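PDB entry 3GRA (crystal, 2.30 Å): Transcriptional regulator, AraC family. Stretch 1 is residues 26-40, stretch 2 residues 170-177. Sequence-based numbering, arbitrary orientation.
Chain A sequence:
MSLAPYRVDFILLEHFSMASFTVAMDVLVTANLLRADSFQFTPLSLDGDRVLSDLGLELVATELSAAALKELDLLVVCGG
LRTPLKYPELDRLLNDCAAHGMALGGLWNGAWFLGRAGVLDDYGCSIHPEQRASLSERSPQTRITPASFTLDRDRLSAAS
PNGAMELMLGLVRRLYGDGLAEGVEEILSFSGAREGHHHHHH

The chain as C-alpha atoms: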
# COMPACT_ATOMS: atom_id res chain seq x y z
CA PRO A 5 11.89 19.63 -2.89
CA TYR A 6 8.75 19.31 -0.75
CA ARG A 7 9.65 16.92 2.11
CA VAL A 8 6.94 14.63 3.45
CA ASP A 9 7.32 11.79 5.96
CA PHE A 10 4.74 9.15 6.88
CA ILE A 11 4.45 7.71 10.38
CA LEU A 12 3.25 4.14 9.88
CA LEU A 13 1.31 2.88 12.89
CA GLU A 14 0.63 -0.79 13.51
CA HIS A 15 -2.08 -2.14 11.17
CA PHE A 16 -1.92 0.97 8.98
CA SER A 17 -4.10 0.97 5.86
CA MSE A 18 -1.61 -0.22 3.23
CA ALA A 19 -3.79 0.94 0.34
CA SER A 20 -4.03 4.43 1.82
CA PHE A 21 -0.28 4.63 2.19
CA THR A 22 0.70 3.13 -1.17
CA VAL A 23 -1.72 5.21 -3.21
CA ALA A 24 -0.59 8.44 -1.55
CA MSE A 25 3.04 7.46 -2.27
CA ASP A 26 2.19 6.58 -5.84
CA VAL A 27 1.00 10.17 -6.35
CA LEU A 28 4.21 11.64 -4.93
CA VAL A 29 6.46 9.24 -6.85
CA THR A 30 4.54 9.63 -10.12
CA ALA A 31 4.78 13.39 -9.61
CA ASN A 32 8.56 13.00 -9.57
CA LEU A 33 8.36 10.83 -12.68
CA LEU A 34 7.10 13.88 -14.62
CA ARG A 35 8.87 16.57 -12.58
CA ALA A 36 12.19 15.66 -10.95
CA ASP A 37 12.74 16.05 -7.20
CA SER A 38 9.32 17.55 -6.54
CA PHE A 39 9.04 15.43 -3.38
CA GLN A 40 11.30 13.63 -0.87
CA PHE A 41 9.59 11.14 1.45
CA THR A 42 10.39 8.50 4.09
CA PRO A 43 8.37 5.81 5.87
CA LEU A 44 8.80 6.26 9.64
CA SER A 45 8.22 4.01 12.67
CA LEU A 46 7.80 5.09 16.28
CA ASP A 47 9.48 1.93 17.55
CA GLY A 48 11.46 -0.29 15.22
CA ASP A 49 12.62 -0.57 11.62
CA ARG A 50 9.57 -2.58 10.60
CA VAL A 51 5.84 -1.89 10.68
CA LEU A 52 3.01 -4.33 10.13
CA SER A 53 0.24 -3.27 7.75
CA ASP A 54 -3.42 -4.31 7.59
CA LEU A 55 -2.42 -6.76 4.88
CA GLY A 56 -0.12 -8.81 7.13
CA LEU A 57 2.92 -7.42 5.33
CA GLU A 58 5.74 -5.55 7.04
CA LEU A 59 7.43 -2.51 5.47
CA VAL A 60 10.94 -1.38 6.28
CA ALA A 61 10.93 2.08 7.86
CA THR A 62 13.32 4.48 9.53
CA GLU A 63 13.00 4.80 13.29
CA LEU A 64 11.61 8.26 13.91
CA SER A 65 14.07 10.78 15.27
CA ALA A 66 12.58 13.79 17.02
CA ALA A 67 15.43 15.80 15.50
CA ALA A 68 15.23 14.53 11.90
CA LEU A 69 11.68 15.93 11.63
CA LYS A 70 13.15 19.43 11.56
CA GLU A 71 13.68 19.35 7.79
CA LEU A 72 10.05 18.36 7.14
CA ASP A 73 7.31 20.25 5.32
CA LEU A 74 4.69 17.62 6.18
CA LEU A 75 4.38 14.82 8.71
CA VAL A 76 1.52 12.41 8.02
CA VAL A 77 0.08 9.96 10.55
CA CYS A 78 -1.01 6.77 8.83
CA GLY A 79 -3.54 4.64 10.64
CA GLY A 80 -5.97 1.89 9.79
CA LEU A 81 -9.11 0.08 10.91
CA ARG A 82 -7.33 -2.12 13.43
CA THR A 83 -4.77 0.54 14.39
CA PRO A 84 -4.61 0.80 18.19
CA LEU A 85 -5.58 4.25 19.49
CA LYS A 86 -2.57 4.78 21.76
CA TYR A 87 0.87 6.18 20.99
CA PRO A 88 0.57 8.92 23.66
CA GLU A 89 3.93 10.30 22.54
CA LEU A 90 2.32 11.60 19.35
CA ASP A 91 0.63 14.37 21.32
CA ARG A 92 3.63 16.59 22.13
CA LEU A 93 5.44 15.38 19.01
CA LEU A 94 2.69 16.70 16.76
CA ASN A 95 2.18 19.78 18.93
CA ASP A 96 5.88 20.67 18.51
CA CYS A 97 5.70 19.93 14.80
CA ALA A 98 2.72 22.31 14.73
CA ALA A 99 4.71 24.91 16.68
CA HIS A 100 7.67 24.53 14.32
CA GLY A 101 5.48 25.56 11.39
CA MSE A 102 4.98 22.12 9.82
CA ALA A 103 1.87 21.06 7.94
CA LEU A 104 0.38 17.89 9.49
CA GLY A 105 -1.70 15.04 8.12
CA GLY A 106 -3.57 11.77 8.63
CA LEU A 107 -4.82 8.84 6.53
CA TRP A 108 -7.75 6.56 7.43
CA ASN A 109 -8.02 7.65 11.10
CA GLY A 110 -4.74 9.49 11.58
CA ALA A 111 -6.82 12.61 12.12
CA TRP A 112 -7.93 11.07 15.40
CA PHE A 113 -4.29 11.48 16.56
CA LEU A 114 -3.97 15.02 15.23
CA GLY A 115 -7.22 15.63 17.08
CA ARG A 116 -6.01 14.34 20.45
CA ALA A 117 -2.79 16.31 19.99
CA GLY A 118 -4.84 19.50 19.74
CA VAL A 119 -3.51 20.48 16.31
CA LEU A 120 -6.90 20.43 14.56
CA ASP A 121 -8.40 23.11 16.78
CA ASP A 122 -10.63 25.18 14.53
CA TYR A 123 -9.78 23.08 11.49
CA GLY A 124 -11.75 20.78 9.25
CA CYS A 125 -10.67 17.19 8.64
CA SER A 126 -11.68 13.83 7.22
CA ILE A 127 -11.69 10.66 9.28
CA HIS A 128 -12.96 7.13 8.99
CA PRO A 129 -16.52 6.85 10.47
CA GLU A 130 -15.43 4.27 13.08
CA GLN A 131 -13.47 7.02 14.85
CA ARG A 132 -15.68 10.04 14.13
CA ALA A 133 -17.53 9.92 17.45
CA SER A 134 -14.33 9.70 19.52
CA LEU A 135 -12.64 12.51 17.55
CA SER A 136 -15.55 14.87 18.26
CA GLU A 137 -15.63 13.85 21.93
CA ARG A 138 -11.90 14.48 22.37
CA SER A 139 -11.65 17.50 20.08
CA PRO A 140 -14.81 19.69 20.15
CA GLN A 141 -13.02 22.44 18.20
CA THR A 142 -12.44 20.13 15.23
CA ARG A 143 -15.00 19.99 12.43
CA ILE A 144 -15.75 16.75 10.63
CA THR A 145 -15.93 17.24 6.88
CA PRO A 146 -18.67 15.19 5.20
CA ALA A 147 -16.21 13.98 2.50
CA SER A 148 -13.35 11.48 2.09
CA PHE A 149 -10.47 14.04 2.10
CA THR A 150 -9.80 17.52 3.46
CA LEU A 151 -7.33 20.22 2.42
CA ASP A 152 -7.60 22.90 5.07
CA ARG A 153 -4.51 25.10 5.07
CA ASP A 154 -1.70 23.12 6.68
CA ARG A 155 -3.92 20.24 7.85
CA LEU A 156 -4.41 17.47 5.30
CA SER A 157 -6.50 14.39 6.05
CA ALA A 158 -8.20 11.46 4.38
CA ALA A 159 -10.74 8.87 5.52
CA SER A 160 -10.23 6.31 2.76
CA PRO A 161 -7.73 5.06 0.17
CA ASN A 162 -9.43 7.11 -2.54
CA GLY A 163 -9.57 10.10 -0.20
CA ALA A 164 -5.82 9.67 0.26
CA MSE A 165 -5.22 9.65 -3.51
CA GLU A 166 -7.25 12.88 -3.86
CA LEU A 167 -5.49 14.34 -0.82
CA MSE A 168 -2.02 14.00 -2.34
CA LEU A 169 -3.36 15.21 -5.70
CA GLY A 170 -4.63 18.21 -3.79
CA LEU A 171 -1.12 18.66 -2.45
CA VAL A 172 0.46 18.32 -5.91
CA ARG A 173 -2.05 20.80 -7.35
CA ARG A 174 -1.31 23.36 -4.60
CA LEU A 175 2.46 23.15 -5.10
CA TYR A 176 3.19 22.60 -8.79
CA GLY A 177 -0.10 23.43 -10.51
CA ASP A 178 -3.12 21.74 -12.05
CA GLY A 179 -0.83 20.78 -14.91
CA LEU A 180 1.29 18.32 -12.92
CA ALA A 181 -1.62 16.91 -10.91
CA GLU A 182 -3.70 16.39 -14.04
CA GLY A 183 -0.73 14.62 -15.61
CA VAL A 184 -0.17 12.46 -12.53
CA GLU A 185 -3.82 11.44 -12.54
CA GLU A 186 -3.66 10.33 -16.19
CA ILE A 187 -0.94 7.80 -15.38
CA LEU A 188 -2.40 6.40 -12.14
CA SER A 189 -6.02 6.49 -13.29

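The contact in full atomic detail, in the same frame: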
# COMPACT_ATOMS: atom_id res chain seq x y z
N ASP A 26 2.22 6.69 -4.40
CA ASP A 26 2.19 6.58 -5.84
C ASP A 26 2.12 8.01 -6.42
O ASP A 26 2.93 8.39 -7.27
CB ASP A 26 0.98 5.77 -6.28
CG ASP A 26 1.28 4.84 -7.43
OD1 ASP A 26 2.41 4.90 -7.97
OD2 ASP A 26 0.39 4.04 -7.80
N VAL A 27 1.17 8.80 -5.91
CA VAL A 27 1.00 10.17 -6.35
C VAL A 27 2.29 10.99 -6.26
O VAL A 27 2.64 11.70 -7.19
CB VAL A 27 -0.08 10.90 -5.51
CG1 VAL A 27 -0.19 12.35 -5.93
CG2 VAL A 27 -1.43 10.19 -5.66
N LEU A 28 2.98 10.89 -5.12
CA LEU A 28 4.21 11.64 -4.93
C LEU A 28 5.37 11.10 -5.78
O LEU A 28 6.24 11.86 -6.21
CB LEU A 28 4.60 11.63 -3.44
CG LEU A 28 3.51 12.11 -2.48
CD1 LEU A 28 4.02 12.02 -1.05
CD2 LEU A 28 3.08 13.54 -2.80
N VAL A 29 5.40 9.80 -6.03
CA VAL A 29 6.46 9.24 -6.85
C VAL A 29 6.17 9.60 -8.31
O VAL A 29 7.03 10.13 -9.02
CB VAL A 29 6.57 7.71 -6.68
CG1 VAL A 29 7.57 7.14 -7.67
CG2 VAL A 29 6.99 7.36 -5.26
N THR A 30 4.94 9.33 -8.75
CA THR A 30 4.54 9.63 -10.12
C THR A 30 4.77 11.11 -10.42
O THR A 30 5.15 11.47 -11.54
CB THR A 30 3.05 9.29 -10.33
OG1 THR A 30 2.84 7.90 -10.05
CG2 THR A 30 2.63 9.58 -11.77
N ALA A 31 4.56 11.96 -9.42
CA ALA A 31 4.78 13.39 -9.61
C ALA A 31 6.23 13.60 -10.00
O ALA A 31 6.52 14.36 -10.92
CB ALA A 31 4.46 14.15 -8.33
N ASN A 32 7.13 12.91 -9.30
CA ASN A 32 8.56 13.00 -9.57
C ASN A 32 8.90 12.46 -10.95
O ASN A 32 9.83 12.94 -11.60
CB ASN A 32 9.36 12.20 -8.53
CG ASN A 32 9.41 12.89 -7.19
OD1 ASN A 32 9.47 14.11 -7.10
ND2 ASN A 32 9.41 12.10 -6.12
N LEU A 33 8.15 11.46 -11.39
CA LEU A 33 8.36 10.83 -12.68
C LEU A 33 8.24 11.86 -13.81
O LEU A 33 8.95 11.77 -14.82
CB LEU A 33 7.32 9.72 -12.90
CG LEU A 33 7.75 8.53 -13.75
CD1 LEU A 33 8.40 7.49 -12.84
CD2 LEU A 33 6.56 7.92 -14.47
N LEU A 34 7.35 12.83 -13.63
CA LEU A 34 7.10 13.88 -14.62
C LEU A 34 7.86 15.17 -14.31
O LEU A 34 8.16 15.95 -15.20
CB LEU A 34 5.60 14.17 -14.70
CG LEU A 34 4.70 12.96 -14.96
CD1 LEU A 34 3.24 13.38 -14.86
CD2 LEU A 34 5.00 12.38 -16.33
N ARG A 35 8.14 15.39 -13.03
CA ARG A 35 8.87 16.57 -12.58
C ARG A 35 9.85 16.14 -11.50
O ARG A 35 9.46 15.86 -10.37
CB ARG A 35 7.91 17.60 -12.01
CG ARG A 35 8.57 18.90 -11.57
CD ARG A 35 7.58 19.78 -10.84
NE ARG A 35 8.13 21.06 -10.41
CZ ARG A 35 9.12 21.20 -9.54
NH1 ARG A 35 9.67 20.13 -8.98
NH2 ARG A 35 9.55 22.41 -9.21
N ALA A 36 11.13 16.09 -11.86
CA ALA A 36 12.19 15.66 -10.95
C ALA A 36 12.23 16.37 -9.60
O ALA A 36 11.94 17.56 -9.50
CB ALA A 36 13.54 15.80 -11.64
N ASP A 37 12.63 15.61 -8.58
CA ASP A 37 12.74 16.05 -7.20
C ASP A 37 11.67 17.03 -6.72
O ASP A 37 11.97 18.05 -6.10
CB ASP A 37 14.14 16.64 -6.93
CG ASP A 37 14.46 17.81 -7.82
OD1 ASP A 37 13.67 18.78 -7.85
OD2 ASP A 37 15.51 17.76 -8.50
N SER A 38 10.42 16.71 -7.00
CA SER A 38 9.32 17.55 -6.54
C SER A 38 9.07 17.20 -5.08
O SER A 38 8.74 18.06 -4.27
CB SER A 38 8.06 17.29 -7.36
OG SER A 38 8.29 17.56 -8.73
N PHE A 39 9.27 15.93 -4.74
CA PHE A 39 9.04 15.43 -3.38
C PHE A 39 10.12 14.47 -2.87
O PHE A 39 10.67 13.67 -3.63
CB PHE A 39 7.71 14.67 -3.30
CG PHE A 39 6.51 15.49 -3.65
CD1 PHE A 39 5.99 16.40 -2.75
CD2 PHE A 39 5.87 15.33 -4.88
CE1 PHE A 39 4.85 17.13 -3.05
CE2 PHE A 39 4.73 16.06 -5.19
CZ PHE A 39 4.22 16.96 -4.28
N GLN A 40 10.37 14.53 -1.57
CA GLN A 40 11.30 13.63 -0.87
C GLN A 40 10.46 13.08 0.28
O GLN A 40 9.87 13.84 1.05
CB GLN A 40 12.50 14.38 -0.30
CG GLN A 40 13.28 15.20 -1.30
CD GLN A 40 14.51 15.84 -0.68
OE1 GLN A 40 15.54 15.20 -0.51
NE2 GLN A 40 14.39 17.12 -0.33
N GLY A 170 -4.34 16.86 -4.24
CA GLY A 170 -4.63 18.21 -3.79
C GLY A 170 -3.32 18.89 -3.43
O GLY A 170 -3.13 20.08 -3.69
N LEU A 171 -2.41 18.12 -2.84
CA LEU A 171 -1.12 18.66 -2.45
C LEU A 171 -0.30 19.00 -3.70
O LEU A 171 0.32 20.05 -3.75
CB LEU A 171 -0.36 17.64 -1.58
CG LEU A 171 1.06 18.04 -1.14
CD1 LEU A 171 0.99 19.38 -0.42
CD2 LEU A 171 1.65 16.97 -0.19
N VAL A 172 -0.29 18.10 -4.68
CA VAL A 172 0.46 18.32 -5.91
C VAL A 172 -0.06 19.56 -6.65
O VAL A 172 0.71 20.37 -7.16
CB VAL A 172 0.37 17.09 -6.84
CG1 VAL A 172 1.13 17.35 -8.14
CG2 VAL A 172 0.94 15.87 -6.12
N ARG A 173 -1.38 19.69 -6.69
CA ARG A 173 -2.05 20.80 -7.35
C ARG A 173 -1.65 22.14 -6.71
O ARG A 173 -1.36 23.12 -7.40
CB ARG A 173 -3.56 20.57 -7.24
CG ARG A 173 -4.46 21.44 -8.07
CD ARG A 173 -5.89 20.90 -8.01
NE ARG A 173 -6.01 19.58 -8.64
CZ ARG A 173 -6.65 18.54 -8.11
NH1 ARG A 173 -7.23 18.64 -6.92
NH2 ARG A 173 -6.73 17.39 -8.77
N ARG A 174 -1.64 22.17 -5.38
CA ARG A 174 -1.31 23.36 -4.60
C ARG A 174 0.17 23.78 -4.66
O ARG A 174 0.50 24.93 -4.36
CB ARG A 174 -1.71 23.13 -3.14
CG ARG A 174 -1.14 24.12 -2.13
CD ARG A 174 -1.87 25.45 -2.14
NE ARG A 174 -1.28 26.40 -1.21
CZ ARG A 174 -1.33 26.30 0.12
NH1 ARG A 174 -1.96 25.29 0.69
NH2 ARG A 174 -0.76 27.23 0.88
N LEU A 175 1.04 22.86 -5.05
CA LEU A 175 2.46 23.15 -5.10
C LEU A 175 3.02 23.35 -6.51
O LEU A 175 3.79 24.28 -6.75
CB LEU A 175 3.24 22.03 -4.41
CG LEU A 175 2.93 21.75 -2.94
CD1 LEU A 175 3.62 20.47 -2.50
CD2 LEU A 175 3.38 22.93 -2.10
N TYR A 176 2.64 22.49 -7.45
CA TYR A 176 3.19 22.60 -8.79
C TYR A 176 2.18 22.86 -9.91
O TYR A 176 2.53 22.82 -11.10
CB TYR A 176 4.05 21.36 -9.06
CG TYR A 176 5.10 21.18 -7.98
CD1 TYR A 176 4.98 20.18 -7.01
CD2 TYR A 176 6.18 22.07 -7.87
CE1 TYR A 176 5.90 20.08 -5.95
CE2 TYR A 176 7.09 21.98 -6.83
CZ TYR A 176 6.95 20.99 -5.87
OH TYR A 176 7.83 20.93 -4.81
N GLY A 177 0.93 23.13 -9.53
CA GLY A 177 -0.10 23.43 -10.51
C GLY A 177 -1.00 22.31 -10.98
O GLY A 177 -0.66 21.13 -10.85

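Stretch 1 enters as a helix that runs through Leu 34, held by bonds such as Ala 31 N to Val 27 O (3.0 Å) and Leu 33 N to Val 29 O (2.9 Å). Arg 35 is the first residue to leave helical angles, although its own N still reaches Ala 31 O at 2.9 Å. A short loop then turns the chain back, and a strand begins at Phe 39. Stretch 2 belongs to another helix, in which Tyr 176 N bonds to Val 172 O at 2.9 Å and Gly 177 N makes a weak bond to Arg 173 O at 3.1 Å. Gly 177 has positive phi (96°); at these angles a CB would be jammed against the carbonyl O of Tyr 176, so glycine suits the position. The helices approach with the CA atoms of Ala 31 and Val 172 7.5 Å apart.

At this approach the side chains are small and apolar. Val 27 CG1 lies 3.7 Å from Val 172 CG2, and Ala 31 CB is 4.5 Å from the same methyl. The branched valines fill the space between the backbones, while the single methyl of Ala 31 takes little room.

Phe 39 supplies a broad apolar surface. Its CB points sideways, but with chi1 at -60° (m) the ring comes nearer to the second helix. Its CE1 lies 3.6 Å from Leu 175 CD1 and 4.3 Å from Leu 171 CD2, and its CE2 is 3.9 Å from Val 172 CG2. The edge of Tyr 176 is turned toward the face of the Phe 39 ring, with planes at 84° and centroids 5.7 Å apart; such an arrangement sets the slightly positive ring hydrogens against the pi cloud.

Tyr 176 buries the largest area of any residue in the contact, 91 Å². Ser 38 OG lies over one face of its ring, and the extended Arg 35 side chain brings NE to 3.4 Å from Tyr 176 CD2, which sits over one face of the guanidinium. The tyrosine hydroxyl suits this more polar margin: its OH is 3.1 Å from Ser 38 O.

The loop is braced from within. Ser 38 OG donates to Arg 35 O (2.6 Å) and accepts from Arg 35 NH1 (2.9 Å), a dual role suited to a hydroxyl. Asn 32 uses both ends of its amide: OD1 accepts from Ser 38 N (2.8 Å) and Phe 39 N (3.0 Å), while ND2 donates to Phe 39 O (3.2 Å). These bonds tie the helix to the start of the strand, whose first residue carries the Phe 39 ring.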